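Local coordinates for protein Agap007691-pb (Anopheles gambiae, PDB 5C98) that is of unknown function but belongs to the serpin family, whose members are generally inhibitors of serine proteases, at residues F24-F29 and P353-I358; F195-I198 and R204-T207; T248-I253 and N371-I376. All coordinates share one frame; numbering follows the deposited sequence. Where two conformers were deposited one is given.

Contact 1 of 3, residues F24-F29 and P353-I358; sequences FTLEYF and PFMFLI
M355 and F29 form the sulfur-aromatic part of this contact. The methionine chain is fully extended beyond CG (chi3 -180°) and its CG stands anti to the backbone N, which carries the thioether across the gap from strand to helix. M355 CE comes to rest 3.8 Å from F29 CD2, with CE2 of the same ring almost as near at 4.0 Å. M355 SD lies 5.4 Å from the centroid of the F29 ring and 68° off its normal, an oblique Met-aromatic approach in which the two side chains run alongside each other with opposite sense. In the serpin fold this is where the N-terminal helix, residues 15-32, packs against the strands of sheet B; the axis of 24-29 and that of strand 354-358 run at 146°, 12.0 Å apart at their closest. Strand 354-360 is held there between strands 237-244 and 366-372, and M355 and L357 exchange backbone hydrogen bonds with L242 and L240. The methyl-to-methyl contacts belong to L26, whose side-chain end leans toward the strand. Its CD2 lies 4.1 Å from L357 CD2. The same L26 CD2 is 4.2 Å from M355 CE, and the L26 side chain runs roughly perpendicular to those of M355 and L357. From the neighbouring strand 366-372, V369 also touches M355.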
loop_
_atom_site.group_PDB
_atom_site.type_symbol
_atom_site.label_atom_id
_atom_site.label_comp_id
_atom_site.label_asym_id
_atom_site.label_seq_id
_atom_site.Cartn_x
_atom_site.Cartn_y
_atom_site.Cartn_z
ATOM N N PHE A 24 2.764 2.527 12.453
ATOM C CA PHE A 24 3.725 1.839 11.589
ATOM C C PHE A 24 3.604 2.312 10.140
ATOM O O PHE A 24 4.607 2.525 9.456
ATOM C CB PHE A 24 3.509 0.332 11.719
ATOM C CG PHE A 24 4.186 -0.480 10.672
ATOM C CD1 PHE A 24 5.556 -0.658 10.669
ATOM C CD2 PHE A 24 3.439 -1.088 9.675
ATOM C CE1 PHE A 24 6.160 -1.415 9.649
ATOM C CE2 PHE A 24 4.049 -1.835 8.687
ATOM C CZ PHE A 24 5.405 -1.978 8.673
ATOM N N THR A 25 2.385 2.525 9.677
ATOM C CA THR A 25 2.146 2.957 8.302
ATOM C C THR A 25 2.834 4.281 8.001
ATOM O O THR A 25 3.485 4.434 6.964
ATOM C CB THR A 25 0.636 3.030 8.027
ATOM O OG1 THR A 25 0.120 1.708 7.955
ATOM C CG2 THR A 25 0.323 3.732 6.728
ATOM N N LEU A 26 2.678 5.254 8.894
ATOM C CA LEU A 26 3.296 6.553 8.658
ATOM C C LEU A 26 4.811 6.475 8.761
ATOM O O LEU A 26 5.509 7.131 7.984
ATOM C CB LEU A 26 2.702 7.592 9.611
ATOM C CG LEU A 26 1.208 7.848 9.409
ATOM C CD1 LEU A 26 0.761 8.849 10.486
ATOM C CD2 LEU A 26 0.842 8.301 7.988
ATOM N N GLU A 27 5.346 5.669 9.694
ATOM C CA GLU A 27 6.794 5.488 9.763
ATOM C C GLU A 27 7.325 4.834 8.498
ATOM O O GLU A 27 8.354 5.243 7.953
ATOM C CB GLU A 27 7.147 4.613 10.964
ATOM C CG GLU A 27 7.007 5.334 12.304
ATOM C CD GLU A 27 7.090 4.403 13.489
ATOM O OE1 GLU A 27 6.833 3.184 13.330
ATOM O OE2 GLU A 27 7.397 4.902 14.596
ATOM N N TYR A 28 6.637 3.804 8.019
ATOM C CA TYR A 28 7.055 3.128 6.801
ATOM C C TYR A 28 7.032 4.085 5.615
ATOM O O TYR A 28 7.958 4.109 4.798
ATOM C CB TYR A 28 6.095 1.971 6.568
ATOM C CG TYR A 28 6.428 1.031 5.429
ATOM C CD1 TYR A 28 6.171 1.364 4.112
ATOM C CD2 TYR A 28 6.927 -0.236 5.687
ATOM C CE1 TYR A 28 6.420 0.474 3.087
ATOM C CE2 TYR A 28 7.186 -1.119 4.665
ATOM C CZ TYR A 28 6.939 -0.770 3.388
ATOM O OH TYR A 28 7.167 -1.667 2.347
ATOM N N PHE A 29 5.959 4.857 5.486
ATOM C CA PHE A 29 5.880 5.785 4.362
ATOM C C PHE A 29 7.003 6.813 4.407
ATOM O O PHE A 29 7.586 7.131 3.370
ATOM C CB PHE A 29 4.511 6.464 4.296
ATOM C CG PHE A 29 4.341 7.326 3.082
ATOM C CD1 PHE A 29 4.504 6.794 1.819
ATOM C CD2 PHE A 29 4.075 8.667 3.188
ATOM C CE1 PHE A 29 4.383 7.577 0.694
ATOM C CE2 PHE A 29 3.937 9.427 2.037
ATOM C CZ PHE A 29 4.100 8.866 0.820
ATOM N N PRO A 353 1.978 19.167 -5.442
ATOM C CA PRO A 353 2.106 17.813 -4.895
ATOM C C PRO A 353 1.348 17.627 -3.603
ATOM O O PRO A 353 1.352 18.494 -2.719
ATOM C CB PRO A 353 3.612 17.659 -4.683
ATOM C CG PRO A 353 4.185 18.524 -5.796
ATOM C CD PRO A 353 3.283 19.715 -5.860
ATOM N N PHE A 354 0.721 16.462 -3.477
ATOM C CA PHE A 354 -0.097 16.171 -2.318
ATOM C C PHE A 354 0.130 14.735 -1.873
ATOM O O PHE A 354 0.627 13.892 -2.633
ATOM C CB PHE A 354 -1.588 16.437 -2.604
ATOM C CG PHE A 354 -2.165 15.646 -3.763
ATOM C CD1 PHE A 354 -2.650 14.373 -3.603
ATOM C CD2 PHE A 354 -2.240 16.221 -5.017
ATOM C CE1 PHE A 354 -3.194 13.681 -4.710
ATOM C CE2 PHE A 354 -2.772 15.552 -6.118
ATOM C CZ PHE A 354 -3.265 14.287 -5.957
ATOM N N MET A 355 -0.229 14.477 -0.626
ATOM C CA MET A 355 -0.221 13.150 -0.033
ATOM C C MET A 355 -1.663 12.658 0.073
ATOM O O MET A 355 -2.600 13.448 0.261
ATOM C CB MET A 355 0.414 13.209 1.372
ATOM C CG MET A 355 0.367 11.922 2.181
ATOM S SD MET A 355 1.250 12.245 3.745
ATOM C CE MET A 355 1.080 10.635 4.509
ATOM N N PHE A 356 -1.844 11.342 -0.046
ATOM C CA PHE A 356 -3.158 10.749 0.126
ATOM C C PHE A 356 -3.080 9.552 1.061
ATOM O O PHE A 356 -2.057 8.872 1.154
ATOM C CB PHE A 356 -3.787 10.358 -1.229
ATOM C CG PHE A 356 -3.003 9.359 -2.006
ATOM C CD1 PHE A 356 -3.119 8.009 -1.758
ATOM C CD2 PHE A 356 -2.158 9.784 -3.022
ATOM C CE1 PHE A 356 -2.364 7.083 -2.505
ATOM C CE2 PHE A 356 -1.429 8.874 -3.768
ATOM C CZ PHE A 356 -1.522 7.536 -3.509
ATOM N N LEU A 357 -4.174 9.299 1.769
ATOM C CA LEU A 357 -4.311 8.154 2.669
ATOM C C LEU A 357 -5.656 7.510 2.394
ATOM O O LEU A 357 -6.692 8.180 2.481
ATOM C CB LEU A 357 -4.241 8.563 4.146
ATOM C CG LEU A 357 -2.957 9.285 4.530
ATOM C CD1 LEU A 357 -3.130 10.803 4.362
ATOM C CD2 LEU A 357 -2.608 8.963 5.928
ATOM N N ILE A 358 -5.651 6.225 2.048
ATOM C CA ILE A 358 -6.885 5.485 1.848
ATOM C C ILE A 358 -7.222 4.816 3.164
ATOM O O ILE A 358 -6.425 4.019 3.682
ATOM C CB ILE A 358 -6.732 4.417 0.750
ATOM C CG1 ILE A 358 -6.152 5.041 -0.523
ATOM C CG2 ILE A 358 -8.053 3.673 0.514
ATOM C CD1 ILE A 358 -7.053 6.132 -1.139
#

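Contact 2 of 3, residues F195-I198 and R204-T207; sequences FQFI and RVST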
loop_
_atom_site.group_PDB
_atom_site.type_symbol
_atom_site.label_atom_id
_atom_site.label_comp_id
_atom_site.label_asym_id
_atom_site.label_seq_id
_atom_site.Cartn_x
_atom_site.Cartn_y
_atom_site.Cartn_z
ATOM N N PHE A 195 -0.342 21.764 -13.295
ATOM C CA PHE A 195 -0.073 21.123 -12.010
ATOM C C PHE A 195 1.412 21.301 -11.747
ATOM O O PHE A 195 2.230 21.085 -12.641
ATOM C CB PHE A 195 -0.434 19.623 -12.045
ATOM C CG PHE A 195 -0.300 18.936 -10.719
ATOM C CD1 PHE A 195 0.900 18.400 -10.339
ATOM C CD2 PHE A 195 -1.380 18.816 -9.860
ATOM C CE1 PHE A 195 1.049 17.772 -9.116
ATOM C CE2 PHE A 195 -1.235 18.192 -8.637
ATOM C CZ PHE A 195 -0.043 17.671 -8.274
ATOM N N GLN A 196 1.771 21.711 -10.538
ATOM C CA GLN A 196 3.154 22.080 -10.223
ATOM C C GLN A 196 3.954 20.826 -9.887
ATOM O O GLN A 196 4.377 20.605 -8.758
ATOM C CB GLN A 196 3.214 23.092 -9.076
ATOM C CG GLN A 196 2.547 24.421 -9.325
ATOM C CD GLN A 196 2.967 25.517 -8.341
ATOM O OE1 GLN A 196 3.756 25.294 -7.406
ATOM N NE2 GLN A 196 2.451 26.718 -8.569
ATOM N N PHE A 197 4.197 20.012 -10.915
ATOM C CA PHE A 197 4.971 18.798 -10.722
ATOM C C PHE A 197 6.396 19.150 -10.327
ATOM O O PHE A 197 6.966 20.133 -10.807
ATOM C CB PHE A 197 5.020 17.982 -12.007
ATOM C CG PHE A 197 3.694 17.409 -12.427
ATOM C CD1 PHE A 197 3.179 16.275 -11.806
ATOM C CD2 PHE A 197 2.991 17.960 -13.471
ATOM C CE1 PHE A 197 1.974 15.732 -12.217
ATOM C CE2 PHE A 197 1.801 17.396 -13.892
ATOM C CZ PHE A 197 1.294 16.294 -13.267
ATOM N N ILE A 198 6.993 18.313 -9.475
ATOM C CA ILE A 198 8.361 18.578 -9.034
ATOM C C ILE A 198 9.332 18.587 -10.214
ATOM O O ILE A 198 10.280 19.372 -10.224
ATOM C CB ILE A 198 8.775 17.587 -7.921
ATOM C CG1 ILE A 198 10.105 18.021 -7.269
ATOM C CG2 ILE A 198 8.903 16.166 -8.459
ATOM C CD1 ILE A 198 10.357 17.356 -5.941
ATOM N N ARG A 204 0.748 20.962 -18.018
ATOM C CA ARG A 204 -0.704 20.924 -17.929
ATOM C C ARG A 204 -1.217 19.501 -18.110
ATOM O O ARG A 204 -0.772 18.775 -19.005
ATOM C CB ARG A 204 -1.329 21.853 -18.970
ATOM C CG ARG A 204 -0.810 23.264 -18.807
ATOM C CD ARG A 204 -1.412 24.264 -19.812
ATOM N NE ARG A 204 -2.765 24.646 -19.430
ATOM C CZ ARG A 204 -3.056 25.602 -18.545
ATOM N NH1 ARG A 204 -2.091 26.266 -17.916
ATOM N NH2 ARG A 204 -4.320 25.874 -18.257
ATOM N N VAL A 205 -2.173 19.117 -17.267
ATOM C CA VAL A 205 -2.770 17.787 -17.299
ATOM C C VAL A 205 -4.269 17.886 -17.057
ATOM O O VAL A 205 -4.782 18.870 -16.507
ATOM C CB VAL A 205 -2.148 16.831 -16.270
ATOM C CG1 VAL A 205 -0.689 16.562 -16.603
ATOM C CG2 VAL A 205 -2.299 17.406 -14.870
ATOM N N SER A 206 -4.973 16.842 -17.470
ATOM C CA SER A 206 -6.412 16.768 -17.253
ATOM C C SER A 206 -6.722 16.936 -15.773
ATOM O O SER A 206 -6.230 16.162 -14.937
ATOM C CB SER A 206 -6.916 15.418 -17.747
ATOM O OG SER A 206 -8.327 15.382 -17.784
ATOM N N THR A 207 -7.542 17.946 -15.456
ATOM C CA THR A 207 -7.842 18.322 -14.082
ATOM C C THR A 207 -9.348 18.376 -13.904
ATOM O O THR A 207 -10.042 19.054 -14.666
ATOM C CB THR A 207 -7.204 19.671 -13.759
ATOM O OG1 THR A 207 -5.779 19.557 -13.837
ATOM C CG2 THR A 207 -7.582 20.153 -12.374
#
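The hairpin that joins strand 191-194 to strand 204-219, two antiparallel neighbours in sheet C of the serpin fold, is closed near its turn by V205, which meets two phenylalanines of the loop leaving the first strand. The two methyls of V205 divide the work. CG1 comes from the opposite direction to the F197 side chain and stops at the edge of its ring, near the ring plane, 3.8 Å from F197 CE2. CG2 lies 4.0 Å from F195 CB and, at 4.1 Å, also reaches F197 CZ, so the valine fits against both aromatic residues at once. CB of F195 faces the valine, while a chi1 of -175° turns the ring off to the side of F197: F195 CD1 sits 3.3 Å above the plane of the F197 ring, over its centre. That ring is thus touched at an edge by the valine and on one face by F195. The chain between the phenylalanines makes an inverse gamma turn centred on Q196, with a weak bond from F197 N to F195 O of 2.8 Å. On the strand, T207 OG1 donates to V205 O at 2.9 Å, from 42° out of the carbonyl plane. Beyond the pair, F195 meets F372 edge-to-face, and Y375 touches both F197 and V205. The arrangement is that of a beta-hairpin whose connecting loop folds its aromatic side chains back against the outgoing strand.

Contact 3 of 3, residues T248-I253 and N371-I376; sequences TELRQI and NFSKYI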
loop_
_atom_site.group_PDB
_atom_site.type_symbol
_atom_site.label_atom_id
_atom_site.label_comp_id
_atom_site.label_asym_id
_atom_site.label_seq_id
_atom_site.Cartn_x
_atom_site.Cartn_y
_atom_site.Cartn_z
ATOM N N THR A 248 5.059 25.793 1.526
ATOM C CA THR A 248 5.406 24.612 2.301
ATOM C C THR A 248 5.602 23.452 1.346
ATOM O O THR A 248 4.778 23.224 0.458
ATOM C CB THR A 248 4.284 24.263 3.282
ATOM O OG1 THR A 248 3.994 25.409 4.090
ATOM C CG2 THR A 248 4.668 23.103 4.171
ATOM N N GLU A 249 6.690 22.722 1.545
ATOM C CA GLU A 249 7.022 21.563 0.734
ATOM C C GLU A 249 6.240 20.339 1.211
ATOM O O GLU A 249 6.006 20.166 2.404
ATOM C CB GLU A 249 8.513 21.250 0.910
ATOM C CG GLU A 249 9.491 22.280 0.377
ATOM C CD GLU A 249 9.554 22.273 -1.116
ATOM O OE1 GLU A 249 9.493 21.167 -1.706
ATOM O OE2 GLU A 249 9.650 23.365 -1.701
ATOM N N LEU A 250 5.842 19.485 0.273
ATOM C CA LEU A 250 5.184 18.239 0.638
ATOM C C LEU A 250 6.041 17.422 1.589
ATOM O O LEU A 250 5.521 16.817 2.515
ATOM C CB LEU A 250 4.795 17.456 -0.607
ATOM C CG LEU A 250 4.106 16.125 -0.298
ATOM C CD1 LEU A 250 2.787 16.315 0.462
ATOM C CD2 LEU A 250 3.856 15.345 -1.585
ATOM N N ARG A 251 7.365 17.434 1.414
ATOM C CA ARG A 251 8.222 16.648 2.300
ATOM C C ARG A 251 8.009 17.025 3.758
ATOM O O ARG A 251 8.108 16.165 4.649
ATOM C CB ARG A 251 9.682 16.855 1.934
ATOM C CG ARG A 251 10.649 15.955 2.650
ATOM C CD ARG A 251 12.070 16.266 2.201
ATOM N NE ARG A 251 12.465 17.614 2.614
ATOM C CZ ARG A 251 12.370 18.709 1.862
ATOM N NH1 ARG A 251 11.899 18.653 0.623
ATOM N NH2 ARG A 251 12.751 19.874 2.359
ATOM N N GLN A 252 7.711 18.299 4.034
ATOM C CA GLN A 252 7.479 18.696 5.418
ATOM C C GLN A 252 6.235 18.025 5.992
ATOM O O GLN A 252 6.222 17.603 7.151
ATOM C CB GLN A 252 7.348 20.217 5.511
ATOM C CG GLN A 252 7.295 20.728 6.932
ATOM C CD GLN A 252 7.027 22.217 7.006
ATOM O OE1 GLN A 252 7.597 23.005 6.247
ATOM N NE2 GLN A 252 6.151 22.611 7.920
ATOM N N ILE A 253 5.166 17.925 5.204
ATOM C CA ILE A 253 3.960 17.250 5.667
ATOM C C ILE A 253 4.242 15.769 5.867
ATOM O O ILE A 253 3.859 15.173 6.874
ATOM C CB ILE A 253 2.815 17.463 4.651
ATOM C CG1 ILE A 253 2.146 18.843 4.798
ATOM C CG2 ILE A 253 1.707 16.413 4.821
ATOM C CD1 ILE A 253 3.006 20.035 4.585
ATOM N N ASN A 371 1.761 9.483 -2.518
ATOM C CA ASN A 371 1.873 10.876 -2.920
ATOM C C ASN A 371 1.814 10.966 -4.430
ATOM O O ASN A 371 2.155 10.016 -5.140
ATOM C CB ASN A 371 3.166 11.506 -2.404
ATOM C CG ASN A 371 4.394 10.944 -3.065
ATOM O OD1 ASN A 371 4.859 9.878 -2.701
ATOM N ND2 ASN A 371 4.956 11.679 -4.020
ATOM N N PHE A 372 1.347 12.118 -4.909
ATOM C CA PHE A 372 1.312 12.455 -6.316
ATOM C C PHE A 372 2.080 13.753 -6.495
ATOM O O PHE A 372 1.628 14.827 -6.080
ATOM C CB PHE A 372 -0.133 12.559 -6.808
ATOM C CG PHE A 372 -0.230 12.741 -8.278
ATOM C CD1 PHE A 372 0.048 11.692 -9.106
ATOM C CD2 PHE A 372 -0.523 13.977 -8.834
ATOM C CE1 PHE A 372 0.013 11.840 -10.493
ATOM C CE2 PHE A 372 -0.571 14.128 -10.222
ATOM C CZ PHE A 372 -0.295 13.088 -11.030
ATOM N N SER A 373 3.264 13.640 -7.108
ATOM C CA SER A 373 4.219 14.726 -7.234
ATOM C C SER A 373 4.845 14.856 -8.610
ATOM O O SER A 373 5.310 15.950 -8.935
ATOM C CB SER A 373 5.355 14.520 -6.245
ATOM O OG SER A 373 4.825 14.445 -4.948
ATOM N N LYS A 374 4.933 13.778 -9.398
ATOM C CA LYS A 374 5.789 13.682 -10.570
ATOM C C LYS A 374 4.954 13.525 -11.833
ATOM O O LYS A 374 3.955 12.781 -11.851
ATOM C CB LYS A 374 6.719 12.469 -10.413
ATOM C CG LYS A 374 7.678 12.294 -11.592
ATOM C CD LYS A 374 8.555 11.064 -11.478
ATOM C CE LYS A 374 9.419 10.894 -12.714
ATOM N NZ LYS A 374 10.185 9.626 -12.667
ATOM N N TYR A 375 5.384 14.227 -12.883
ATOM C CA TYR A 375 4.776 14.093 -14.194
ATOM C C TYR A 375 5.394 12.909 -14.932
ATOM O O TYR A 375 6.613 12.876 -15.165
ATOM C CB TYR A 375 4.975 15.358 -15.022
ATOM C CG TYR A 375 4.409 15.188 -16.395
ATOM C CD1 TYR A 375 3.053 14.927 -16.575
ATOM C CD2 TYR A 375 5.213 15.276 -17.505
ATOM C CE1 TYR A 375 2.519 14.760 -17.833
ATOM C CE2 TYR A 375 4.688 15.120 -18.784
ATOM C CZ TYR A 375 3.345 14.852 -18.939
ATOM O OH TYR A 375 2.854 14.700 -20.227
ATOM N N ILE A 376 4.546 11.951 -15.311
ATOM C CA ILE A 376 4.930 10.787 -16.113
ATOM C C ILE A 376 4.132 10.897 -17.401
ATOM O O ILE A 376 2.898 10.789 -17.369
ATOM C CB ILE A 376 4.603 9.475 -15.388
ATOM C CG1 ILE A 376 5.254 9.462 -13.996
ATOM C CG2 ILE A 376 5.044 8.280 -16.239
ATOM C CD1 ILE A 376 4.800 8.337 -13.082
#
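L250, in the first turn of helix 250-256, points its side chain at N371, at the end of strand 366-372, and at S373 just beyond it. With CG swung over beside the carbonyl carbon (chi1 180°) the leucine reaches out from the helix, and a single branch does the touching: CD2 lies 3.6 Å from S373 OG and 4.0 Å from N371 CB. The leucine and asparagine side chains cross obliquely; the methyl meets CB of N371, while the amide turns to the serine. There N371 ND2 donates to S373 OG at 2.9 Å, with an N-H...O angle of 147° and the acceptor only 12° out of the amide plane. ND2 also bonds to C37 O, and these two acceptors together would fix the rotation of the amide. Nearby, N38 OD1 receives the backbone N of both S373 and K374, fastening the chain as it leaves the strand. On the helix side, L250 rests also on P244 at the end of strand 237-244. With N371 ND2 committed to S373 OG and C37 O, L250 adds an apolar contact to side chains already held by their own hydrogen bonds.

Every touching residue of contacts 1 and 3 is buried, whereas in contact 2, the most peripheral, V205 is partly exposed. The centre of contact 1 lies about 9 Å from the centre of the chain, that of contact 3 about 17 Å and that of contact 2 about 24 Å. Contacts 1 and 3 both pack a helix against sheet B and are joined by its neighbouring strands, F354 O lying 3.0 Å from F372 N in a probable hydrogen bond. Contact 2 stays within a hairpin of sheet C, yet touches contact 3 through I198 N and S373 O, also 3.0 Å apart. Thioether, ring and methyls meet in the most central contact, a methyl and a hydrogen-bonded polar pair in contact 3, aromatic rings and valine in contact 2.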